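Local coordinates for protein putative neuraminyllactose-binding hemagglutinin homolog (Helicobacter pylori, PDB 3BGH) that probably serves as an outer-membrane lipoprotein adhesin of the flagellar sheath, related to sialyllactose-binding haemagglutinins, although its function is not established, at residues I150-I155 with N195-K200; N105-E110 with M127-L132; V19-H24 with A189-M194. All blocks are in the same frame, centred on the assembly; numbering follows the deposited sequence.

Contact 1. Residues I150-I155 with N195-K200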
ATOM      1  N   ILE A 150       8.077  -0.251   7.971  1.00 47.38           N
ATOM      2  CA  ILE A 150       8.866  -0.574   6.825  1.00 47.10           C
ATOM      3  C   ILE A 150       7.939  -0.419   5.656  1.00 47.93           C
ATOM      4  O   ILE A 150       6.878  -1.066   5.586  1.00 49.41           O
ATOM      5  CB  ILE A 150       9.446  -1.980   6.879  1.00 47.17           C
ATOM      6  CG1 ILE A 150      10.002  -2.293   8.271  1.00 45.72           C
ATOM      7  CG2 ILE A 150      10.508  -2.129   5.827  1.00 46.54           C
ATOM      8  CD1 ILE A 150       9.095  -3.198   9.112  1.00 46.26           C
ATOM      9  N   ASP A 151       8.298   0.509   4.791  1.00 47.09           N
ATOM     10  CA  ASP A 151       7.667   0.697   3.516  1.00 47.22           C
ATOM     11  C   ASP A 151       8.176  -0.396   2.560  1.00 47.21           C
ATOM     12  O   ASP A 151       9.406  -0.577   2.367  1.00 45.89           O
ATOM     13  CB  ASP A 151       8.058   2.077   2.990  1.00 47.78           C
ATOM     14  CG  ASP A 151       7.467   2.396   1.626  1.00 51.85           C
ATOM     15  OD1 ASP A 151       6.790   1.564   0.977  1.00 55.40           O
ATOM     16  OD2 ASP A 151       7.714   3.519   1.173  1.00 58.26           O
ATOM     17  N   VAL A 152       7.232  -1.100   1.941  1.00 46.07           N
ATOM     18  CA  VAL A 152       7.581  -2.166   1.015  1.00 45.77           C
ATOM     19  C   VAL A 152       7.037  -1.852  -0.379  1.00 46.12           C
ATOM     20  O   VAL A 152       6.892  -2.733  -1.199  1.00 46.36           O
ATOM     21  CB  VAL A 152       7.016  -3.564   1.487  1.00 46.95           C
ATOM     22  CG1 VAL A 152       7.753  -4.076   2.746  1.00 44.30           C
ATOM     23  CG2 VAL A 152       5.460  -3.531   1.657  1.00 42.21           C
ATOM     24  N   SER A 153       6.726  -0.597  -0.654  1.00 46.42           N
ATOM     25  CA  SER A 153       6.248  -0.226  -1.984  1.00 47.27           C
ATOM     26  C   SER A 153       7.384   0.071  -2.978  1.00 48.17           C
ATOM     27  O   SER A 153       8.551   0.153  -2.597  1.00 48.20           O
ATOM     28  CB  SER A 153       5.324   0.956  -1.861  1.00 46.19           C
ATOM     29  OG  SER A 153       6.079   2.132  -1.652  1.00 47.75           O
ATOM     30  N   LYS A 154       7.033   0.236  -4.251  1.00 49.62           N
ATOM     31  CA  LYS A 154       8.012   0.501  -5.344  1.00 50.57           C
ATOM     32  C   LYS A 154       9.025  -0.605  -5.648  1.00 50.31           C
ATOM     33  O   LYS A 154      10.008  -0.375  -6.361  1.00 51.10           O
ATOM     34  CB  LYS A 154       8.737   1.855  -5.172  1.00 50.63           C
ATOM     35  CG  LYS A 154       7.820   3.034  -4.946  1.00 53.73           C
ATOM     36  CD  LYS A 154       7.286   3.619  -6.224  1.00 61.77           C
ATOM     37  CE  LYS A 154       6.981   5.141  -6.054  1.00 65.21           C
ATOM     38  NZ  LYS A 154       6.505   5.766  -7.329  1.00 68.13           N
ATOM     39  N   ILE A 155       8.796  -1.800  -5.136  1.00 50.30           N
ATOM     40  CA  ILE A 155       9.564  -2.952  -5.580  1.00 50.93           C
ATOM     41  C   ILE A 155       9.126  -3.488  -6.966  1.00 51.80           C
ATOM     42  O   ILE A 155       7.967  -3.865  -7.154  1.00 52.18           O
ATOM     43  CB  ILE A 155       9.583  -4.049  -4.495  1.00 51.31           C
ATOM     44  CG1 ILE A 155      10.237  -3.475  -3.209  1.00 52.27           C
ATOM     45  CG2 ILE A 155      10.360  -5.224  -4.988  1.00 50.63           C
ATOM     46  CD1 ILE A 155      10.327  -4.415  -2.033  1.00 50.02           C
ATOM     47  N   ASN A 195      10.019 -11.880  -2.434  1.00 51.96           N
ATOM     48  CA  ASN A 195      11.329 -12.166  -1.857  1.00 52.25           C
ATOM     49  C   ASN A 195      12.054 -10.899  -1.489  1.00 52.71           C
ATOM     50  O   ASN A 195      12.667 -10.850  -0.439  1.00 52.79           O
ATOM     51  CB  ASN A 195      12.235 -13.001  -2.778  1.00 51.79           C
ATOM     52  CG  ASN A 195      11.760 -14.440  -2.916  1.00 51.73           C
ATOM     53  OD1 ASN A 195      10.985 -14.927  -2.095  1.00 54.73           O
ATOM     54  ND2 ASN A 195      12.193 -15.109  -3.967  1.00 48.67           N
ATOM     55  N   GLN A 196      12.014  -9.892  -2.365  1.00 53.58           N
ATOM     56  CA  GLN A 196      12.683  -8.634  -2.091  1.00 55.03           C
ATOM     57  C   GLN A 196      11.993  -7.943  -0.939  1.00 53.55           C
ATOM     58  O   GLN A 196      12.645  -7.322  -0.139  1.00 53.89           O
ATOM     59  CB  GLN A 196      12.663  -7.696  -3.288  1.00 55.59           C
ATOM     60  CG  GLN A 196      13.671  -7.944  -4.371  1.00 58.83           C
ATOM     61  CD  GLN A 196      13.582  -6.867  -5.475  1.00 59.02           C
ATOM     62  OE1 GLN A 196      13.225  -7.162  -6.625  1.00 64.21           O
ATOM     63  NE2 GLN A 196      13.883  -5.614  -5.111  1.00 60.88           N
ATOM     64  N   ALA A 197      10.670  -8.064  -0.833  1.00 52.74           N
ATOM     65  CA  ALA A 197       9.991  -7.453   0.303  1.00 51.20           C
ATOM     66  C   ALA A 197      10.313  -8.177   1.610  1.00 50.49           C
ATOM     67  O   ALA A 197      10.437  -7.543   2.672  1.00 49.90           O
ATOM     68  CB  ALA A 197       8.467  -7.374   0.077  1.00 51.47           C
ATOM     69  N   TYR A 198      10.429  -9.501   1.546  1.00 49.54           N
ATOM     70  CA  TYR A 198      10.716 -10.261   2.750  1.00 49.31           C
ATOM     71  C   TYR A 198      12.114  -9.886   3.260  1.00 49.71           C
ATOM     72  O   TYR A 198      12.269  -9.605   4.434  1.00 50.08           O
ATOM     73  CB  TYR A 198      10.633 -11.778   2.520  1.00 48.24           C
ATOM     74  CG  TYR A 198      10.840 -12.530   3.825  1.00 47.30           C
ATOM     75  CD1 TYR A 198       9.768 -12.873   4.634  1.00 43.86           C
ATOM     76  CD2 TYR A 198      12.120 -12.838   4.275  1.00 46.42           C
ATOM     77  CE1 TYR A 198       9.971 -13.552   5.827  1.00 43.96           C
ATOM     78  CE2 TYR A 198      12.329 -13.506   5.463  1.00 43.18           C
ATOM     79  CZ  TYR A 198      11.263 -13.851   6.236  1.00 44.86           C
ATOM     80  OH  TYR A 198      11.496 -14.502   7.436  1.00 47.33           O
ATOM     81  N   HIS A 199      13.104  -9.884   2.367  1.00 49.82           N
ATOM     82  CA  HIS A 199      14.472  -9.486   2.677  1.00 51.63           C
ATOM     83  C   HIS A 199      14.484  -8.083   3.330  1.00 51.66           C
ATOM     84  O   HIS A 199      14.964  -7.960   4.450  1.00 52.17           O
ATOM     85  CB  HIS A 199      15.361  -9.561   1.411  1.00 52.02           C
ATOM     86  CG  HIS A 199      16.788  -9.128   1.622  1.00 56.26           C
ATOM     87  ND1 HIS A 199      17.767  -9.968   2.123  1.00 56.69           N
ATOM     88  CD2 HIS A 199      17.414  -7.954   1.340  1.00 59.32           C
ATOM     89  CE1 HIS A 199      18.923  -9.328   2.167  1.00 57.86           C
ATOM     90  NE2 HIS A 199      18.739  -8.105   1.692  1.00 61.86           N
ATOM     91  N   LYS A 200      13.914  -7.059   2.663  1.00 50.58           N
ATOM     92  CA  LYS A 200      13.817  -5.719   3.245  1.00 49.90           C
ATOM     93  C   LYS A 200      13.163  -5.658   4.637  1.00 50.02           C
ATOM     94  O   LYS A 200      13.664  -4.917   5.495  1.00 50.34           O
ATOM     95  CB  LYS A 200      13.115  -4.720   2.306  1.00 50.12           C
ATOM     96  CG  LYS A 200      13.188  -3.270   2.820  1.00 48.77           C
ATOM     97  CD  LYS A 200      12.324  -2.263   2.025  1.00 49.86           C
ATOM     98  CE  LYS A 200      12.623  -0.802   2.418  1.00 48.29           C
ATOM     99  NZ  LYS A 200      11.966   0.240   1.558  1.00 48.44           N
TER
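Helix 186-208 packs against one face of the mixed beta sheet, and here its segment 195-200 packs on the interrupted outer strand 144-161, at the turn where regular strand gives way after Asp151. Asp151 and Ser153 shape that turn. The Asp151 carboxylate folds back as an Asx turn, OD1 accepting the backbone N of Ser153 at 2.7 Å from above the carboxylate plane. The same oxygen takes the Ser153 hydroxyl on its syn lone pair, so two donors hold the carboxylate still.

Beyond the turn, Ile155 is the main apolar group facing the helix. Its CD1 reaches the helix backbone, 3.8 Å from Ala197 CA, while the other branch, CG2, lies alongside the amide of Gln196, 3.5 Å from NE2. The small Ala197 lets the turn come close to the helix, with Val152 CG1 4.3 Å from Ala197 CB; Val152 also touches Val201 further along the helix.

Lysine suits this partly exposed edge of the contact because a long aliphatic stem can cover apolar neighbours before its charge emerges. Lys200 runs out fully extended, its CG anti to the backbone N (chi1 -172°), passing Ile150 CG2 in the opposite direction. At its tip, NZ donates to the main-chain O of Asp151 at 2.8 Å, in the carbonyl plane, with a C=O...N angle of 153°.

Contact 2. Residues N105-E110 with M127-L132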
ATOM      1  N   ASN A 105       0.233  -4.668   4.958  1.00 48.93           N
ATOM      2  CA  ASN A 105      -0.232  -5.236   3.708  1.00 48.21           C
ATOM      3  C   ASN A 105       0.787  -5.081   2.660  1.00 47.74           C
ATOM      4  O   ASN A 105       1.647  -4.181   2.719  1.00 48.12           O
ATOM      5  CB  ASN A 105      -1.543  -4.549   3.212  1.00 49.09           C
ATOM      6  CG  ASN A 105      -1.275  -3.223   2.544  1.00 48.62           C
ATOM      7  OD1 ASN A 105      -1.074  -2.204   3.225  1.00 48.72           O
ATOM      8  ND2 ASN A 105      -1.224  -3.225   1.213  1.00 43.18           N
ATOM      9  N   VAL A 106       0.688  -5.960   1.678  1.00 47.83           N
ATOM     10  CA  VAL A 106       1.492  -5.863   0.479  1.00 48.88           C
ATOM     11  C   VAL A 106       0.601  -6.177  -0.706  1.00 49.34           C
ATOM     12  O   VAL A 106      -0.208  -7.100  -0.663  1.00 50.37           O
ATOM     13  CB  VAL A 106       2.797  -6.720   0.532  1.00 48.78           C
ATOM     14  CG1 VAL A 106       2.495  -8.174   0.682  1.00 49.97           C
ATOM     15  CG2 VAL A 106       3.632  -6.508  -0.733  1.00 49.71           C
ATOM     16  N   ALA A 107       0.705  -5.365  -1.748  1.00 49.89           N
ATOM     17  CA  ALA A 107      -0.101  -5.542  -2.930  1.00 49.67           C
ATOM     18  C   ALA A 107       0.807  -5.464  -4.127  1.00 50.54           C
ATOM     19  O   ALA A 107       1.813  -4.764  -4.107  1.00 50.17           O
ATOM     20  CB  ALA A 107      -1.169  -4.487  -2.993  1.00 49.08           C
ATOM     21  N   ILE A 108       0.466  -6.219  -5.159  1.00 51.87           N
ATOM     22  CA  ILE A 108       1.201  -6.159  -6.402  1.00 53.09           C
ATOM     23  C   ILE A 108       0.291  -5.609  -7.537  1.00 54.19           C
ATOM     24  O   ILE A 108      -0.846  -6.046  -7.743  1.00 53.88           O
ATOM     25  CB  ILE A 108       1.895  -7.508  -6.686  1.00 53.27           C
ATOM     26  CG1 ILE A 108       3.044  -7.641  -5.688  1.00 53.63           C
ATOM     27  CG2 ILE A 108       2.443  -7.576  -8.117  1.00 51.22           C
ATOM     28  CD1 ILE A 108       3.622  -8.967  -5.534  1.00 53.45           C
ATOM     29  N   LEU A 109       0.788  -4.568  -8.194  1.00 55.25           N
ATOM     30  CA  LEU A 109       0.146  -3.994  -9.367  1.00 55.33           C
ATOM     31  C   LEU A 109       0.826  -4.550 -10.598  1.00 55.20           C
ATOM     32  O   LEU A 109       2.037  -4.706 -10.647  1.00 53.78           O
ATOM     33  CB  LEU A 109       0.277  -2.487  -9.348  1.00 56.12           C
ATOM     34  CG  LEU A 109      -0.643  -1.706  -8.412  1.00 58.62           C
ATOM     35  CD1 LEU A 109      -0.379  -1.983  -6.932  1.00 61.27           C
ATOM     36  CD2 LEU A 109      -0.445  -0.259  -8.704  1.00 58.09           C
ATOM     37  N   GLU A 110       0.016  -4.858 -11.594  1.00 56.80           N
ATOM     38  CA  GLU A 110       0.484  -5.541 -12.788  1.00 58.45           C
ATOM     39  C   GLU A 110       0.421  -4.604 -13.968  1.00 58.39           C
ATOM     40  O   GLU A 110      -0.418  -3.700 -13.994  1.00 57.57           O
ATOM     41  CB  GLU A 110      -0.350  -6.812 -13.045  1.00 57.96           C
ATOM     42  CG  GLU A 110      -0.067  -7.891 -11.994  1.00 60.43           C
ATOM     43  CD  GLU A 110      -0.842  -9.175 -12.194  1.00 61.13           C
ATOM     44  OE1 GLU A 110      -1.822  -9.185 -12.964  1.00 64.90           O
ATOM     45  OE2 GLU A 110      -0.462 -10.191 -11.562  1.00 67.10           O
ATOM     46  N   MET A 127       4.779  -4.097  -9.954  1.00 48.29           N
ATOM     47  CA  MET A 127       5.318  -3.244  -8.903  1.00 46.81           C
ATOM     48  C   MET A 127       4.468  -3.343  -7.658  1.00 46.60           C
ATOM     49  O   MET A 127       3.240  -3.333  -7.743  1.00 46.81           O
ATOM     50  CB  MET A 127       5.372  -1.769  -9.369  1.00 47.36           C
ATOM     51  CG  MET A 127       6.101  -0.788  -8.379  1.00 48.16           C
ATOM     52  SD  MET A 127       6.161   0.984  -8.899  1.00 42.62           S
ATOM     53  CE  MET A 127       4.470   1.370  -8.690  1.00 45.04           C
ATOM     54  N   SER A 128       5.116  -3.386  -6.502  1.00 45.85           N
ATOM     55  CA  SER A 128       4.406  -3.463  -5.254  1.00 45.63           C
ATOM     56  C   SER A 128       3.999  -2.119  -4.649  1.00 45.79           C
ATOM     57  O   SER A 128       4.559  -1.047  -4.950  1.00 45.91           O
ATOM     58  CB  SER A 128       5.301  -4.128  -4.251  1.00 45.80           C
ATOM     59  OG  SER A 128       6.273  -3.165  -3.902  1.00 47.28           O
ATOM     60  N   SER A 129       3.057  -2.208  -3.720  1.00 45.84           N
ATOM     61  CA  SER A 129       2.773  -1.141  -2.771  1.00 45.03           C
ATOM     62  C   SER A 129       2.557  -1.840  -1.435  1.00 44.80           C
ATOM     63  O   SER A 129       2.544  -3.073  -1.366  1.00 45.37           O
ATOM     64  CB  SER A 129       1.519  -0.374  -3.195  1.00 44.89           C
ATOM     65  OG  SER A 129       0.361  -1.146  -2.946  1.00 47.94           O
ATOM     66  N   GLY A 130       2.363  -1.067  -0.387  1.00 44.35           N
ATOM     67  CA  GLY A 130       2.119  -1.592   0.929  1.00 44.12           C
ATOM     68  C   GLY A 130       3.121  -1.080   1.938  1.00 44.04           C
ATOM     69  O   GLY A 130       3.967  -0.293   1.636  1.00 43.06           O
ATOM     70  N   TYR A 131       3.021  -1.572   3.150  1.00 44.59           N
ATOM     71  CA  TYR A 131       3.662  -0.954   4.249  1.00 46.17           C
ATOM     72  C   TYR A 131       3.440  -1.859   5.483  1.00 46.93           C
ATOM     73  O   TYR A 131       2.336  -2.337   5.728  1.00 46.99           O
ATOM     74  CB  TYR A 131       3.064   0.464   4.449  1.00 45.49           C
ATOM     75  CG  TYR A 131       3.740   1.273   5.518  1.00 45.16           C
ATOM     76  CD1 TYR A 131       4.733   2.202   5.207  1.00 43.82           C
ATOM     77  CD2 TYR A 131       3.394   1.105   6.864  1.00 46.72           C
ATOM     78  CE1 TYR A 131       5.385   2.947   6.215  1.00 42.17           C
ATOM     79  CE2 TYR A 131       4.029   1.864   7.889  1.00 45.67           C
ATOM     80  CZ  TYR A 131       4.999   2.777   7.544  1.00 45.57           C
ATOM     81  OH  TYR A 131       5.598   3.477   8.555  1.00 48.29           O
ATOM     82  N   LEU A 132       4.513  -2.119   6.217  1.00 48.07           N
ATOM     83  CA  LEU A 132       4.434  -2.891   7.438  1.00 48.73           C
ATOM     84  C   LEU A 132       4.701  -2.063   8.662  1.00 48.92           C
ATOM     85  O   LEU A 132       5.640  -1.253   8.719  1.00 48.69           O
ATOM     86  CB  LEU A 132       5.403  -4.045   7.392  1.00 48.50           C
ATOM     87  CG  LEU A 132       4.741  -5.345   6.967  1.00 53.01           C
ATOM     88  CD1 LEU A 132       4.273  -5.292   5.523  1.00 54.26           C
ATOM     89  CD2 LEU A 132       5.711  -6.516   7.162  1.00 56.11           C
TER
HETATM   90  O   HOH W   1      -0.876  -1.071  -0.389  1.00 39.94           O
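Asn105 and Ser129 both adopt the crowded first torsion, with CG (chi1 79°) and OG (chi1 74°) lying between the backbone N and the carbonyl carbon of their own residue. In this antiparallel beta hairpin of strands 98-114 and 123-137, those torsions turn two polar groups on the same face of the sheet toward one water. Asn105 ND2 donates to the water at 2.7 Å, and Ser129 OG lies 2.8 Å from it in a further hydrogen bond. The amide also leans over the neighbouring strand, its ND2 3.7 Å from Gly130 CA. The other end of the amide, OD1, bonds to Ser129 of the second subunit, so this face, shared with Ala107, Leu109 and Tyr131, belongs to the dimer interface. The small Ala107 suits this interface, where it packs on Asn105 of the second subunit.

Backbone pairing is regular, with hydrogen-bonded pairs at Asn105-Tyr131, Ala107-Ser129 and Leu109-Met127. Ala107 N meets Ser129 O at 3.0 Å almost straight (171° at the hydrogen), and Leu109 N reaches Met127 O at 2.8 Å. At the non-hydrogen-bonded pairs the backbones close in.

The face of Val106, Ile108 and Ser128 turns the other way, under helix 186-208: Val106 touches Met194, and Ile108 and Ser128 touch Ile193. Branched apolar groups fit that core, and the buried Ser128 hydroxyl is satisfied by Val152 O and Ile155 N of the turn that interrupts strand 144-161. At the positive phi of Gly130 a CB would press on the preceding carbonyl O, and the partner strand is close as well: Gly130 CA lies 4.3 Å from Val106 CA and only 3.2 Å from Asn105 O in a CA-H...O contact.

Contact 3. Residues V19-H24 with A189-M194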
ATOM      1  N   VAL A  19      12.652 -18.801 -10.475  1.00 67.31           N
ATOM      2  CA  VAL A  19      12.798 -18.210  -9.121  1.00 67.39           C
ATOM      3  C   VAL A  19      11.850 -18.934  -8.180  1.00 67.14           C
ATOM      4  O   VAL A  19      10.700 -19.124  -8.509  1.00 68.00           O
ATOM      5  CB  VAL A  19      12.529 -16.660  -9.139  1.00 67.69           C
ATOM      6  CG1 VAL A  19      12.267 -16.112  -7.733  1.00 66.43           C
ATOM      7  CG2 VAL A  19      13.701 -15.911  -9.792  1.00 66.72           C
ATOM      8  N   GLU A  20      12.332 -19.371  -7.024  1.00 66.98           N
ATOM      9  CA  GLU A  20      11.450 -20.000  -6.040  1.00 66.78           C
ATOM     10  C   GLU A  20      11.272 -19.067  -4.849  1.00 65.72           C
ATOM     11  O   GLU A  20      12.082 -18.152  -4.648  1.00 65.01           O
ATOM     12  CB  GLU A  20      11.967 -21.380  -5.614  1.00 67.54           C
ATOM     13  CG  GLU A  20      11.149 -22.587  -6.198  1.00 71.20           C
ATOM     14  CD  GLU A  20      11.443 -22.872  -7.682  1.00 75.95           C
ATOM     15  OE1 GLU A  20      10.501 -23.282  -8.422  1.00 75.83           O
ATOM     16  OE2 GLU A  20      12.616 -22.684  -8.102  1.00 77.91           O
ATOM     17  N   LEU A  21      10.200 -19.260  -4.087  1.00 64.56           N
ATOM     18  CA  LEU A  21       9.963 -18.404  -2.943  1.00 63.94           C
ATOM     19  C   LEU A  21      11.187 -18.481  -2.047  1.00 64.31           C
ATOM     20  O   LEU A  21      11.816 -19.525  -1.952  1.00 64.97           O
ATOM     21  CB  LEU A  21       8.734 -18.848  -2.182  1.00 63.28           C
ATOM     22  CG  LEU A  21       7.370 -18.424  -2.705  1.00 62.06           C
ATOM     23  CD1 LEU A  21       6.285 -18.973  -1.764  1.00 60.68           C
ATOM     24  CD2 LEU A  21       7.285 -16.922  -2.808  1.00 58.29           C
ATOM     25  N   HIS A  22      11.559 -17.381  -1.406  1.00 64.26           N
ATOM     26  CA  HIS A  22      12.680 -17.446  -0.490  1.00 64.64           C
ATOM     27  C   HIS A  22      12.513 -16.570   0.728  1.00 64.33           C
ATOM     28  O   HIS A  22      13.220 -15.577   0.889  1.00 62.82           O
ATOM     29  CB  HIS A  22      14.006 -17.170  -1.189  1.00 65.49           C
ATOM     30  CG  HIS A  22      15.188 -17.663  -0.418  1.00 69.61           C
ATOM     31  ND1 HIS A  22      16.187 -16.824   0.032  1.00 73.11           N
ATOM     32  CD2 HIS A  22      15.508 -18.907   0.023  1.00 72.11           C
ATOM     33  CE1 HIS A  22      17.086 -17.534   0.695  1.00 75.48           C
ATOM     34  NE2 HIS A  22      16.699 -18.800   0.701  1.00 75.24           N
ATOM     35  N   PHE A  23      11.585 -16.968   1.602  1.00 64.32           N
ATOM     36  CA  PHE A  23      11.311 -16.209   2.807  1.00 63.97           C
ATOM     37  C   PHE A  23      12.278 -16.641   3.929  1.00 64.17           C
ATOM     38  O   PHE A  23      11.881 -17.220   4.925  1.00 63.96           O
ATOM     39  CB  PHE A  23       9.806 -16.283   3.151  1.00 63.50           C
ATOM     40  CG  PHE A  23       8.886 -15.798   2.011  1.00 62.33           C
ATOM     41  CD1 PHE A  23       9.396 -15.105   0.902  1.00 60.32           C
ATOM     42  CD2 PHE A  23       7.509 -16.022   2.060  1.00 60.90           C
ATOM     43  CE1 PHE A  23       8.555 -14.661  -0.131  1.00 57.17           C
ATOM     44  CE2 PHE A  23       6.653 -15.562   1.031  1.00 58.38           C
ATOM     45  CZ  PHE A  23       7.177 -14.884  -0.050  1.00 58.74           C
ATOM     46  N   HIS A  24      13.568 -16.349   3.734  1.00 65.23           N
ATOM     47  CA  HIS A  24      14.638 -16.664   4.718  1.00 66.23           C
ATOM     48  C   HIS A  24      15.781 -15.640   4.611  1.00 66.81           C
ATOM     49  O   HIS A  24      16.305 -15.369   3.526  1.00 66.51           O
ATOM     50  CB  HIS A  24      15.148 -18.130   4.561  1.00 66.54           C
ATOM     51  CG  HIS A  24      16.192 -18.554   5.570  1.00 66.33           C
ATOM     52  ND1 HIS A  24      17.543 -18.622   5.269  1.00 67.42           N
ATOM     53  CD2 HIS A  24      16.078 -18.958   6.859  1.00 65.54           C
ATOM     54  CE1 HIS A  24      18.213 -19.034   6.332  1.00 66.98           C
ATOM     55  NE2 HIS A  24      17.348 -19.244   7.313  1.00 66.99           N
ATOM     56  N   ALA A 189       7.065 -12.975 -11.297  1.00 63.79           N
ATOM     57  CA  ALA A 189       7.378 -11.616 -10.897  1.00 61.91           C
ATOM     58  C   ALA A 189       6.953 -11.365  -9.430  1.00 60.77           C
ATOM     59  O   ALA A 189       7.677 -10.731  -8.663  1.00 58.84           O
ATOM     60  CB  ALA A 189       6.720 -10.629 -11.844  1.00 61.68           C
ATOM     61  N   ILE A 190       5.784 -11.902  -9.082  1.00 59.74           N
ATOM     62  CA  ILE A 190       5.242 -11.905  -7.723  1.00 59.05           C
ATOM     63  C   ILE A 190       6.224 -12.546  -6.730  1.00 59.06           C
ATOM     64  O   ILE A 190       6.532 -11.992  -5.669  1.00 59.11           O
ATOM     65  CB  ILE A 190       3.886 -12.659  -7.704  1.00 58.63           C
ATOM     66  CG1 ILE A 190       2.850 -11.840  -8.487  1.00 58.34           C
ATOM     67  CG2 ILE A 190       3.426 -12.930  -6.302  1.00 54.82           C
ATOM     68  CD1 ILE A 190       1.521 -12.504  -8.664  1.00 55.01           C
ATOM     69  N   ARG A 191       6.716 -13.711  -7.106  1.00 59.19           N
ATOM     70  CA  ARG A 191       7.726 -14.410  -6.348  1.00 59.09           C
ATOM     71  C   ARG A 191       8.979 -13.559  -6.058  1.00 58.04           C
ATOM     72  O   ARG A 191       9.456 -13.528  -4.913  1.00 58.26           O
ATOM     73  CB  ARG A 191       8.031 -15.740  -7.035  1.00 59.04           C
ATOM     74  CG  ARG A 191       7.559 -16.906  -6.218  1.00 62.50           C
ATOM     75  CD  ARG A 191       6.904 -18.032  -6.987  1.00 66.50           C
ATOM     76  NE  ARG A 191       7.863 -18.877  -7.680  1.00 69.04           N
ATOM     77  CZ  ARG A 191       7.582 -20.074  -8.198  1.00 71.71           C
ATOM     78  NH1 ARG A 191       6.366 -20.616  -8.081  1.00 70.58           N
ATOM     79  NH2 ARG A 191       8.536 -20.744  -8.827  1.00 72.34           N
ATOM     80  N   LYS A 192       9.469 -12.849  -7.079  1.00 57.36           N
ATOM     81  CA  LYS A 192      10.645 -11.952  -6.977  1.00 56.26           C
ATOM     82  C   LYS A 192      10.390 -10.741  -6.115  1.00 55.16           C
ATOM     83  O   LYS A 192      11.209 -10.399  -5.269  1.00 55.63           O
ATOM     84  CB  LYS A 192      11.099 -11.475  -8.358  1.00 57.26           C
ATOM     85  CG  LYS A 192      11.844 -12.530  -9.198  1.00 58.11           C
ATOM     86  CD  LYS A 192      12.563 -11.903 -10.364  1.00 61.59           C
ATOM     87  CE  LYS A 192      11.727 -11.983 -11.637  1.00 64.40           C
ATOM     88  NZ  LYS A 192      12.277 -11.065 -12.701  1.00 67.89           N
ATOM     89  N   ILE A 193       9.243 -10.106  -6.318  1.00 53.48           N
ATOM     90  CA  ILE A 193       8.873  -8.926  -5.572  1.00 52.21           C
ATOM     91  C   ILE A 193       8.718  -9.240  -4.094  1.00 52.68           C
ATOM     92  O   ILE A 193       9.254  -8.508  -3.246  1.00 52.35           O
ATOM     93  CB  ILE A 193       7.595  -8.268  -6.175  1.00 52.95           C
ATOM     94  CG1 ILE A 193       7.976  -7.548  -7.484  1.00 51.90           C
ATOM     95  CG2 ILE A 193       6.912  -7.347  -5.159  1.00 48.96           C
ATOM     96  CD1 ILE A 193       6.809  -7.161  -8.392  1.00 50.98           C
ATOM     97  N   MET A 194       8.011 -10.338  -3.802  1.00 52.43           N
ATOM     98  CA  MET A 194       7.798 -10.805  -2.434  1.00 52.96           C
ATOM     99  C   MET A 194       9.118 -11.181  -1.740  1.00 52.61           C
ATOM    100  O   MET A 194       9.288 -10.870  -0.571  1.00 52.53           O
ATOM    101  CB  MET A 194       6.819 -12.006  -2.352  1.00 52.74           C
ATOM    102  CG  MET A 194       5.512 -11.887  -3.108  1.00 52.64           C
ATOM    103  SD  MET A 194       4.135 -12.244  -2.030  1.00 54.02           S
ATOM    104  CE  MET A 194       4.179 -10.662  -1.210  1.00 47.74           C
TER
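The polar part of this contact centres on Arg191, whose side chain reaches from helix 186-208 to the N-terminal loop lying alongside it. Bends at chi2 and chi3 bring the guanidinium side-on to the main-chain O of Val19, which two nitrogens grip together: NE at 3.0 Å and NH2 at 2.7 Å. The oxygen sits nearly in the guanidinium plane, where N-H groups point, although only the NH2 bond also lies in the carbonyl plane. NH2 then adds a salt bridge to Glu20 OE1 at 3.2 Å; the Glu20 chain, bent at chi2, lies beside the arginine, its carboxylate plane turned 48° from the guanidinium.

Apolar contacts flank this polar centre. Leu21 crosses the stem of Arg191 at about a right angle, its CD2 3.4 Å from Arg191 CG, so the methylenes of the arginine serve as an apolar surface. Both methyls of Val19 rest on Lys192 CG, CG1 at 3.9 Å. Deeper in, Phe23, centre of an inverse gamma turn, puts ring atom CZ 3.7 Å from Met194 CB, and its ring also meets those of Tyr198 and Phe60.

Arginine suits this place because it pairs an apolar stem with several directed donors: it can hold a loop without helix or strand by a backbone carbonyl, while the nearby carboxylate probably offsets its charge in this partly exposed place.

Overall arrangement
Contact 2 is the most buried, one face under helix 186-208 and the other against the second subunit, and is joined by regular backbone hydrogen bonds, while contacts 1 and 3 are only partly buried and rely more on side chains. Both of these use helix 186-208: contact 1 sets it against the outer strand of the sheet, contact 3 fastens the N-terminal loop to it. Asn195 joins the two, bonding to the backbone of Glu20 and His22. Contacts 1 and 2 meet where 150-155 pairs with 127-132, notably through Ser128. Charged side chains work at the partly exposed edges, Lys200 and Arg191 both ending on a main-chain carbonyl, whereas Ile193 and Met194 bring apolar groups onto the hairpin.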